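Local atomic coordinates of aminopeptidase C (Lactobacillus rhamnosus, PDB entry 4K7C), a protein that is a papain-like cysteine peptidase of the C1 family that probably removes amino-terminal residues from peptides. Residues A[38-43]-A[334-339]; A[273-278]-A[427-432]; A[366-371]-A[379-384]. All blocks are in the same frame, centred on the assembly; numbering follows the deposited sequence.

Interaction 1: residues A[38-43]-A[334-339]; sequences TAENTD and TNIYKK
A39, at the end of helix 23-39, meets the loop 334-339 with its last helical carbonyl. Its O accepts the backbone N of K338 at 2.9 Å, with an N-H...O angle of 159° and the donor above the carbonyl plane. The A39 methyl lies near CB of Y337 and CG of K339. E40, the first residue to leave helical geometry, is paired with Y337 in a single beta bridge, with one backbone bond on each side of the pair. Its CG stands anti to the backbone N and the chain is extended, so the side chain runs alongside I336 until OE2 is 3.5 Å from I336 CD1. The carboxylate is turned 75° from the Y337 ring. One water donates to both tips, 2.8 Å from E40 OE1 and 2.7 Å from Y337 OH; that hydroxyl also bonds to the carbonyl of S325. D326 places a second carboxylate close to E40 OE2, which may raise the pKa of one of them. In the fold, this bridge fastens the break between helices 23-39 and 42-47 to the loop leading into helix 339-343, and K28 of the second subunit packs on N41 and K338. N41 supplies the second backbone bond, its N to I336 O at 2.8 Å. Its side chain is an N-cap: OD1 accepts D43 N at 3.0 Å, while ND2 donates to N335 O at 2.8 Å, in both the amide and carbonyl planes. An alanine here would lose both amide bonds and would probably loosen the start of helix 42-47 and its hold on the loop.

Interaction 2: residues A[273-278]-A[427-432]; sequences YKHLYT and KNEYDK
E429, in the last turn of helix 420-429, reaches across to residues H275 and L276, and its side chain serves as a worked example of one carboxylate holding two adjacent residues. CB is the apolar part of the contact, 4.1 Å from L276 CD1. From there CG lies anti to the carbonyl carbon, beside the backbone N, and the chain stays extended (chi2 -176°), so the carboxylate is carried directly to the backbone of 275-276. OE1 accepts two bonds. The first comes from L276 N at 2.9 Å; it is nearly straight, with an N-H...O angle of 164°, and arrives from above the carboxylate plane. The second comes from a water 2.9 Å from OE1, which also donates to L276 O at 3.2 Å and so ties the amide and the carbonyl of L276 to the same oxygen. OE2 meets the edge of the H275 imidazole: ND1 donates to OE2 at 2.7 Å, on the syn lone pair. Ring and carboxylate lie nearly coplanar, 22° apart, and this His-carboxylate bond fixes ND1 as a donor and would probably favour a charged ring. Beside the polar grip, L276 CD1 rests 3.9 Å from Y430 N, within the type I turn from E429 to K432. Y430 is anchored in turn by R292, which bonds to its carbonyl and makes a cation-pi contact with its ring. Further back along helix 420-429, E421 forms a salt bridge with K274, while strand 275-279 itself pairs antiparallel with strand 293-295 and parallel with strand 434-436, just beyond the turn.

Interaction 3: residues A[366-371]-A[379-384]; sequences MVLTGV and TKWKVE
K382 NZ is gripped three ways: by a salt bridge to E55, by a cation-pi contact with Y396, and by a water that accepts from it at 2.8 Å. The same water lies 2.7 Å from T369 OG1, and so joins the two strands of an antiparallel beta hairpin, 364-374 and 377-384. The hairpin belongs to the beta-rich half of the papain-like fold, the half that in this family carries the catalytic histidine and asparagine. With CG anti to its backbone N (chi1 179°), K382 sends its extended chain past T369, whose OG1 rests against the CG and CD methylenes. The backbones here form a beta bulge, T369 and G370 together facing K382. T369 N donates almost straight to K382 O at 2.8 Å (171°), and K382 N donates to G370 O at 2.9 Å from well above the carbonyl plane. G370 N is buried without a partner. Toward the other end of the pairing, E384 N donates to V367 O at 2.7 Å, nearly along the C=O axis, and the return bond from V367 N to E384 O is weak at 3.3 Å. The E384 carboxylate is held by R80 and H81, both of helix 70-87, which also packs against V367. L368, V371, W381 and V383 share the other face of the hairpin. Near them, the selenium of the selenomethionine M366 touches V383 CG1 at 3.6 Å. W381, whose NE1 bonds to D401 and whose ring stacks with F404, runs side by side with V371. Anti to its own backbone N, V371 CG2 sits over one face of the indole, 3.6 Å from the centroid of the six-membered ring and only 11° off its normal.

In the fold
Followed from the N terminus, the chain leaves residues 38-43, passes strand 275-279, and returns at 334-339, where interaction 1 closes a long loop and ties the junction of helices 23-39 and 42-47 to the loop before helix 339-343. Interaction 3 follows, closing the short turn between strands 364-374 and 377-384. Interaction 2 closes last, at 427-432, holding the end region of helix 420-429 to strand 275-279. Its first half falls inside the loop of interaction 1, so these two cross, while interaction 3 is nested within interaction 2. None touches another: nearest atoms are about 9 Å apart between interactions 1 and 3, and about 16 Å between 2 and 3.

Interaction 1: residues A[38-43]-A[334-339]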
loop_
_atom_site.group_PDB
_atom_site.type_symbol
_atom_site.label_atom_id
_atom_site.label_comp_id
_atom_site.label_asym_id
_atom_site.label_seq_id
_atom_site.Cartn_x
_atom_site.Cartn_y
_atom_site.Cartn_z
ATOM N N THR A 38 0.692 9.621 -24.712
ATOM C CA THR A 38 1.087 10.770 -25.564
ATOM C C THR A 38 -0.035 11.195 -26.526
ATOM O O THR A 38 -0.367 12.328 -26.701
ATOM C CB THR A 38 2.432 10.475 -26.316
ATOM O OG1 THR A 38 3.444 10.218 -25.333
ATOM C CG2 THR A 38 2.763 11.702 -27.169
ATOM N N ALA A 39 -0.718 10.220 -27.084
ATOM C CA ALA A 39 -1.723 10.404 -28.097
ATOM C C ALA A 39 -3.157 10.627 -27.662
ATOM O O ALA A 39 -3.975 10.946 -28.516
ATOM C CB ALA A 39 -1.719 9.170 -28.987
ATOM N N GLU A 40 -3.462 10.474 -26.368
ATOM C CA GLU A 40 -4.862 10.454 -25.905
ATOM C C GLU A 40 -5.411 11.919 -25.980
ATOM O O GLU A 40 -4.708 12.901 -25.721
ATOM C CB GLU A 40 -4.970 9.829 -24.535
ATOM C CG GLU A 40 -6.426 9.630 -24.153
ATOM C CD GLU A 40 -6.663 8.572 -23.091
ATOM O OE1 GLU A 40 -5.674 7.882 -22.738
ATOM O OE2 GLU A 40 -7.889 8.422 -22.696
ATOM N N ASN A 41 -6.632 11.990 -26.475
ATOM C CA ASN A 41 -7.298 13.199 -26.944
ATOM C C ASN A 41 -8.473 13.570 -26.050
ATOM O O ASN A 41 -9.550 12.912 -26.036
ATOM C CB ASN A 41 -7.775 12.862 -28.329
ATOM C CG ASN A 41 -8.515 13.974 -28.999
ATOM O OD1 ASN A 41 -8.557 15.140 -28.589
ATOM N ND2 ASN A 41 -9.173 13.600 -30.012
ATOM N N THR A 42 -8.309 14.688 -25.377
ATOM C CA THR A 42 -9.309 15.220 -24.495
ATOM C C THR A 42 -10.601 15.622 -25.264
ATOM O O THR A 42 -11.663 15.559 -24.695
ATOM C CB THR A 42 -8.731 16.345 -23.710
ATOM O OG1 THR A 42 -7.746 15.778 -22.855
ATOM C CG2 THR A 42 -9.756 17.017 -22.868
ATOM N N ASP A 43 -10.518 15.958 -26.531
ATOM C CA ASP A 43 -11.767 16.235 -27.334
ATOM C C ASP A 43 -12.739 15.019 -27.345
ATOM O O ASP A 43 -13.959 15.150 -27.357
ATOM C CB ASP A 43 -11.478 16.581 -28.767
ATOM C CG ASP A 43 -10.660 17.908 -28.916
ATOM O OD1 ASP A 43 -10.495 18.628 -27.936
ATOM O OD2 ASP A 43 -10.125 18.167 -30.013
ATOM N N THR A 334 -12.962 6.019 -31.905
ATOM C CA THR A 334 -11.945 6.199 -32.932
ATOM C C THR A 334 -11.109 7.487 -32.694
ATOM O O THR A 334 -9.999 7.543 -33.150
ATOM C CB THR A 334 -12.567 6.260 -34.318
ATOM O OG1 THR A 334 -13.570 7.254 -34.319
ATOM C CG2 THR A 334 -13.141 4.947 -34.713
ATOM N N ASN A 335 -11.649 8.472 -31.973
ATOM C CA ASN A 335 -10.934 9.722 -31.675
ATOM C C ASN A 335 -10.174 9.739 -30.331
ATOM O O ASN A 335 -9.497 10.772 -30.054
ATOM C CB ASN A 335 -11.871 10.988 -31.760
ATOM C CG ASN A 335 -12.456 11.188 -33.148
ATOM O OD1 ASN A 335 -13.691 11.592 -33.317
ATOM N ND2 ASN A 335 -11.657 10.949 -34.138
ATOM N N ILE A 336 -10.234 8.668 -29.551
ATOM C CA ILE A 336 -9.623 8.685 -28.208
ATOM C C ILE A 336 -8.127 8.862 -28.265
ATOM O O ILE A 336 -7.545 9.494 -27.356
ATOM C CB ILE A 336 -10.115 7.547 -27.285
ATOM C CG1 ILE A 336 -9.668 7.775 -25.867
ATOM C CG2 ILE A 336 -9.551 6.180 -27.745
ATOM C CD1 ILE A 336 -10.204 9.019 -25.223
ATOM N N TYR A 337 -7.505 8.367 -29.336
ATOM C CA TYR A 337 -6.086 8.592 -29.611
ATOM C C TYR A 337 -5.948 9.204 -30.960
ATOM O O TYR A 337 -6.753 8.926 -31.830
ATOM C CB TYR A 337 -5.279 7.305 -29.599
ATOM C CG TYR A 337 -5.416 6.504 -28.309
ATOM C CD1 TYR A 337 -4.938 6.974 -27.098
ATOM C CD2 TYR A 337 -6.013 5.243 -28.313
ATOM C CE1 TYR A 337 -5.060 6.211 -25.946
ATOM C CE2 TYR A 337 -6.166 4.457 -27.177
ATOM C CZ TYR A 337 -5.699 4.940 -25.965
ATOM O OH TYR A 337 -5.826 4.222 -24.829
ATOM N N LYS A 338 -4.917 10.041 -31.134
ATOM C CA LYS A 338 -4.573 10.533 -32.480
ATOM C C LYS A 338 -3.187 10.092 -32.835
ATOM O O LYS A 338 -2.222 10.885 -32.840
ATOM C CB LYS A 338 -4.710 12.029 -32.532
ATOM C CG LYS A 338 -6.119 12.489 -32.405
ATOM C CD LYS A 338 -6.990 12.168 -33.637
ATOM C CE LYS A 338 -8.371 12.741 -33.633
ATOM N NZ LYS A 338 -9.166 12.327 -34.854
ATOM N N LYS A 339 -3.066 8.787 -33.053
ATOM C CA LYS A 339 -1.774 8.220 -33.395
ATOM C C LYS A 339 -1.236 8.624 -34.749
ATOM O O LYS A 339 -0.051 8.898 -34.863
ATOM C CB LYS A 339 -1.764 6.701 -33.265
ATOM C CG LYS A 339 -2.032 6.250 -31.871
ATOM C CD LYS A 339 -2.518 4.820 -31.820
ATOM C CE LYS A 339 -2.742 4.367 -30.391
ATOM N NZ LYS A 339 -3.436 3.047 -30.385
HETATM O O HOH W 1 -5.438 5.080 -22.312
#

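Interaction 2: residues A[273-278]-A[427-432]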
loop_
_atom_site.group_PDB
_atom_site.type_symbol
_atom_site.label_atom_id
_atom_site.label_comp_id
_atom_site.label_asym_id
_atom_site.label_seq_id
_atom_site.Cartn_x
_atom_site.Cartn_y
_atom_site.Cartn_z
ATOM N N TYR A 273 -24.281 -10.487 -47.769
ATOM C CA TYR A 273 -25.287 -10.139 -46.777
ATOM C C TYR A 273 -26.587 -10.936 -46.977
ATOM O O TYR A 273 -26.853 -11.507 -48.063
ATOM C CB TYR A 273 -25.568 -8.688 -46.805
ATOM C CG TYR A 273 -24.402 -7.780 -46.443
ATOM C CD1 TYR A 273 -23.637 -8.010 -45.290
ATOM C CD2 TYR A 273 -24.096 -6.626 -47.226
ATOM C CE1 TYR A 273 -22.580 -7.174 -44.935
ATOM C CE2 TYR A 273 -23.029 -5.798 -46.881
ATOM C CZ TYR A 273 -22.278 -6.092 -45.728
ATOM O OH TYR A 273 -21.255 -5.313 -45.300
ATOM N N LYS A 274 -27.394 -10.975 -45.935
ATOM C CA LYS A 274 -28.712 -11.725 -46.003
ATOM C C LYS A 274 -28.551 -13.208 -46.263
ATOM O O LYS A 274 -29.328 -13.815 -46.978
ATOM C CB LYS A 274 -29.620 -11.116 -47.088
ATOM C CG LYS A 274 -29.818 -9.649 -46.933
ATOM C CD LYS A 274 -30.664 -9.099 -48.052
ATOM C CE LYS A 274 -31.319 -7.790 -47.695
ATOM N NZ LYS A 274 -32.073 -7.362 -48.940
ATOM N N HIS A 275 -27.575 -13.817 -45.609
ATOM C CA HIS A 275 -27.444 -15.225 -45.547
ATOM C C HIS A 275 -26.959 -15.626 -44.161
ATOM O O HIS A 275 -26.351 -14.844 -43.438
ATOM C CB HIS A 275 -26.421 -15.746 -46.592
ATOM C CG HIS A 275 -26.810 -15.451 -48.027
ATOM N ND1 HIS A 275 -27.845 -16.125 -48.673
ATOM C CD2 HIS A 275 -26.415 -14.477 -48.875
ATOM C CE1 HIS A 275 -28.023 -15.613 -49.881
ATOM N NE2 HIS A 275 -27.172 -14.612 -50.036
ATOM N N LEU A 276 -27.143 -16.898 -43.876
ATOM C CA LEU A 276 -26.594 -17.503 -42.703
ATOM C C LEU A 276 -25.290 -18.193 -42.865
ATOM O O LEU A 276 -25.007 -18.899 -43.879
ATOM C CB LEU A 276 -27.538 -18.548 -42.139
ATOM C CG LEU A 276 -28.793 -18.042 -41.522
ATOM C CD1 LEU A 276 -29.579 -19.261 -41.017
ATOM C CD2 LEU A 276 -28.567 -17.069 -40.364
ATOM N N TYR A 277 -24.487 -18.045 -41.810
ATOM C CA TYR A 277 -23.155 -18.606 -41.745
ATOM C C TYR A 277 -22.922 -19.392 -40.496
ATOM O O TYR A 277 -23.486 -19.070 -39.448
ATOM C CB TYR A 277 -22.069 -17.454 -41.837
ATOM C CG TYR A 277 -22.156 -16.681 -43.097
ATOM C CD1 TYR A 277 -21.371 -17.042 -44.184
ATOM C CD2 TYR A 277 -23.043 -15.649 -43.244
ATOM C CE1 TYR A 277 -21.489 -16.378 -45.396
ATOM C CE2 TYR A 277 -23.188 -14.973 -44.444
ATOM C CZ TYR A 277 -22.371 -15.348 -45.521
ATOM O OH TYR A 277 -22.595 -14.678 -46.705
ATOM N N THR A 278 -22.120 -20.454 -40.595
ATOM C CA THR A 278 -21.602 -21.149 -39.440
ATOM C C THR A 278 -20.111 -21.336 -39.588
ATOM O O THR A 278 -19.547 -21.041 -40.643
ATOM C CB THR A 278 -22.351 -22.502 -39.181
ATOM O OG1 THR A 278 -22.068 -22.994 -37.866
ATOM C CG2 THR A 278 -21.945 -23.591 -40.209
ATOM N N LYS A 427 -35.192 -19.084 -41.592
ATOM C CA LYS A 427 -35.920 -20.398 -41.809
ATOM C C LYS A 427 -35.398 -21.206 -43.031
ATOM O O LYS A 427 -35.019 -22.405 -42.898
ATOM C CB LYS A 427 -37.418 -20.109 -41.932
ATOM C CG LYS A 427 -38.069 -19.633 -40.635
ATOM C CD LYS A 427 -39.447 -19.030 -40.929
ATOM C CE LYS A 427 -40.158 -18.535 -39.678
ATOM N NZ LYS A 427 -41.322 -17.648 -40.009
ATOM N N ASN A 428 -35.242 -20.525 -44.177
ATOM C CA ASN A 428 -34.768 -21.198 -45.415
ATOM C C ASN A 428 -33.352 -21.750 -45.370
ATOM O O ASN A 428 -33.062 -22.775 -45.967
ATOM C CB ASN A 428 -34.897 -20.294 -46.628
ATOM C CG ASN A 428 -36.319 -19.895 -46.935
ATOM O OD1 ASN A 428 -37.282 -20.560 -46.549
ATOM N ND2 ASN A 428 -36.459 -18.765 -47.612
ATOM N N GLU A 429 -32.425 -21.074 -44.665
ATOM C CA GLU A 429 -31.043 -21.480 -44.655
ATOM C C GLU A 429 -30.612 -22.159 -43.400
ATOM O O GLU A 429 -29.479 -22.618 -43.295
ATOM C CB GLU A 429 -30.163 -20.235 -44.917
ATOM C CG GLU A 429 -30.336 -19.621 -46.332
ATOM C CD GLU A 429 -29.424 -18.453 -46.658
ATOM O OE1 GLU A 429 -28.342 -18.366 -46.033
ATOM O OE2 GLU A 429 -29.766 -17.671 -47.579
ATOM N N TYR A 430 -31.511 -22.296 -42.439
ATOM C CA TYR A 430 -31.085 -22.847 -41.144
ATOM C C TYR A 430 -30.309 -24.151 -41.281
ATOM O O TYR A 430 -29.281 -24.305 -40.677
ATOM C CB TYR A 430 -32.279 -22.961 -40.136
ATOM C CG TYR A 430 -31.754 -23.251 -38.728
ATOM C CD1 TYR A 430 -31.366 -22.208 -37.877
ATOM C CD2 TYR A 430 -31.564 -24.542 -38.290
ATOM C CE1 TYR A 430 -30.864 -22.446 -36.638
ATOM C CE2 TYR A 430 -31.030 -24.804 -37.049
ATOM C CZ TYR A 430 -30.654 -23.749 -36.238
ATOM O OH TYR A 430 -30.172 -23.995 -34.951
ATOM N N ASP A 431 -30.760 -25.109 -42.110
ATOM C CA ASP A 431 -30.061 -26.418 -42.206
ATOM C C ASP A 431 -28.956 -26.458 -43.215
ATOM O O ASP A 431 -28.204 -27.412 -43.229
ATOM C CB ASP A 431 -31.046 -27.541 -42.529
ATOM C CG ASP A 431 -32.122 -27.678 -41.481
ATOM O OD1 ASP A 431 -31.837 -27.605 -40.260
ATOM O OD2 ASP A 431 -33.284 -27.830 -41.881
ATOM N N LYS A 432 -28.839 -25.435 -44.052
ATOM C CA LYS A 432 -27.779 -25.360 -45.079
ATOM C C LYS A 432 -26.996 -24.027 -45.005
ATOM O O LYS A 432 -26.951 -23.295 -45.940
ATOM C CB LYS A 432 -28.405 -25.492 -46.493
ATOM C CG LYS A 432 -29.533 -24.479 -46.729
ATOM C CD LYS A 432 -30.125 -24.414 -48.145
ATOM C CE LYS A 432 -30.594 -22.987 -48.448
ATOM N NZ LYS A 432 -31.580 -22.823 -49.554
HETATM O O HOH W 2 -25.814 -19.349 -46.938
#

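Interaction 3: residues A[366-371]-A[379-384]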
loop_
_atom_site.group_PDB
_atom_site.type_symbol
_atom_site.label_atom_id
_atom_site.label_comp_id
_atom_site.label_asym_id
_atom_site.label_seq_id
_atom_site.Cartn_x
_atom_site.Cartn_y
_atom_site.Cartn_z
HETATM N N MSE A 366 -20.002 -7.735 -24.607
HETATM C CA MSE A 366 -20.565 -6.801 -23.637
HETATM C C MSE A 366 -22.045 -6.659 -23.988
HETATM O O MSE A 366 -22.575 -7.383 -24.807
HETATM C CB MSE A 366 -19.768 -5.467 -23.562
HETATM C CG MSE A 366 -18.303 -5.723 -23.172
HETATM SE SE MSE A 366 -17.254 -4.041 -23.165
HETATM C CE MSE A 366 -17.164 -3.731 -25.097
ATOM N N VAL A 367 -22.709 -5.675 -23.366
ATOM C CA VAL A 367 -24.110 -5.438 -23.513
ATOM C C VAL A 367 -24.351 -3.918 -23.759
ATOM O O VAL A 367 -23.856 -3.069 -23.018
ATOM C CB VAL A 367 -24.896 -5.960 -22.250
ATOM C CG1 VAL A 367 -26.388 -5.593 -22.352
ATOM C CG2 VAL A 367 -24.699 -7.410 -22.016
ATOM N N LEU A 368 -25.097 -3.624 -24.818
ATOM C CA LEU A 368 -25.673 -2.286 -25.026
ATOM C C LEU A 368 -26.867 -2.082 -24.136
ATOM O O LEU A 368 -27.812 -2.899 -24.164
ATOM C CB LEU A 368 -26.104 -2.072 -26.504
ATOM C CG LEU A 368 -24.973 -2.483 -27.473
ATOM C CD1 LEU A 368 -25.527 -2.528 -28.859
ATOM C CD2 LEU A 368 -23.796 -1.479 -27.498
ATOM N N THR A 369 -26.823 -0.989 -23.395
ATOM C CA THR A 369 -27.898 -0.596 -22.443
ATOM C C THR A 369 -28.431 0.809 -22.634
ATOM O O THR A 369 -29.239 1.273 -21.868
ATOM C CB THR A 369 -27.503 -0.827 -20.975
ATOM O OG1 THR A 369 -26.552 0.176 -20.564
ATOM C CG2 THR A 369 -26.927 -2.303 -20.744
ATOM N N GLY A 370 -28.079 1.415 -23.754
ATOM C CA GLY A 370 -28.456 2.810 -24.026
ATOM C C GLY A 370 -27.832 3.222 -25.342
ATOM O O GLY A 370 -26.912 2.558 -25.860
ATOM N N VAL A 371 -28.406 4.285 -25.894
ATOM C CA VAL A 371 -27.958 4.932 -27.148
ATOM C C VAL A 371 -28.425 6.338 -27.131
ATOM O O VAL A 371 -29.534 6.592 -26.679
ATOM C CB VAL A 371 -28.408 4.139 -28.443
ATOM C CG1 VAL A 371 -29.936 4.159 -28.627
ATOM C CG2 VAL A 371 -27.602 4.618 -29.636
ATOM N N THR A 379 -25.165 8.819 -31.710
ATOM C CA THR A 379 -23.797 9.421 -31.581
ATOM C C THR A 379 -22.847 8.584 -30.710
ATOM O O THR A 379 -21.609 8.678 -30.847
ATOM C CB THR A 379 -23.948 10.858 -31.033
ATOM O OG1 THR A 379 -24.612 10.808 -29.780
ATOM C CG2 THR A 379 -24.745 11.714 -32.002
ATOM N N LYS A 380 -23.458 7.881 -29.758
ATOM C CA LYS A 380 -22.763 7.122 -28.754
ATOM C C LYS A 380 -23.724 6.118 -28.105
ATOM O O LYS A 380 -24.915 6.294 -28.163
ATOM C CB LYS A 380 -22.080 7.987 -27.680
ATOM C CG LYS A 380 -22.934 9.011 -27.025
ATOM C CD LYS A 380 -22.142 10.107 -26.322
ATOM C CE LYS A 380 -23.041 11.125 -25.628
ATOM N NZ LYS A 380 -22.108 12.138 -25.073
ATOM N N TRP A 381 -23.117 5.033 -27.595
ATOM C CA TRP A 381 -23.810 3.855 -27.113
ATOM C C TRP A 381 -23.304 3.598 -25.708
ATOM O O TRP A 381 -22.083 3.740 -25.395
ATOM C CB TRP A 381 -23.446 2.649 -27.954
ATOM C CG TRP A 381 -23.781 2.815 -29.425
ATOM C CD1 TRP A 381 -23.033 3.463 -30.348
ATOM C CD2 TRP A 381 -24.867 2.200 -30.130
ATOM N NE1 TRP A 381 -23.670 3.433 -31.599
ATOM C CE2 TRP A 381 -24.798 2.655 -31.473
ATOM C CE3 TRP A 381 -25.996 1.415 -29.719
ATOM C CZ2 TRP A 381 -25.742 2.299 -32.430
ATOM C CZ3 TRP A 381 -26.893 1.013 -30.679
ATOM C CH2 TRP A 381 -26.784 1.475 -32.012
ATOM N N LYS A 382 -24.238 3.201 -24.843
ATOM C CA LYS A 382 -23.932 2.881 -23.474
ATOM C C LYS A 382 -23.668 1.394 -23.341
ATOM O O LYS A 382 -24.450 0.522 -23.808
ATOM C CB LYS A 382 -25.033 3.310 -22.520
ATOM C CG LYS A 382 -24.783 2.990 -21.061
ATOM C CD LYS A 382 -25.890 3.490 -20.139
ATOM C CE LYS A 382 -25.379 3.486 -18.699
ATOM N NZ LYS A 382 -26.460 3.521 -17.697
ATOM N N VAL A 383 -22.580 1.075 -22.666
ATOM C CA VAL A 383 -22.049 -0.295 -22.674
ATOM C C VAL A 383 -21.866 -0.836 -21.264
ATOM O O VAL A 383 -21.088 -0.287 -20.449
ATOM C CB VAL A 383 -20.702 -0.364 -23.422
ATOM C CG1 VAL A 383 -20.051 -1.766 -23.373
ATOM C CG2 VAL A 383 -20.950 0.024 -24.799
ATOM N N GLU A 384 -22.561 -1.908 -20.960
ATOM C CA GLU A 384 -22.311 -2.596 -19.705
ATOM C C GLU A 384 -21.162 -3.538 -19.832
ATOM O O GLU A 384 -21.196 -4.497 -20.625
ATOM C CB GLU A 384 -23.568 -3.382 -19.175
ATOM C CG GLU A 384 -23.242 -4.138 -17.867
ATOM C CD GLU A 384 -24.422 -4.916 -17.336
ATOM O OE1 GLU A 384 -25.398 -5.052 -18.111
ATOM O OE2 GLU A 384 -24.307 -5.498 -16.248
HETATM O O HOH W 3 -27.913 1.179 -18.422
#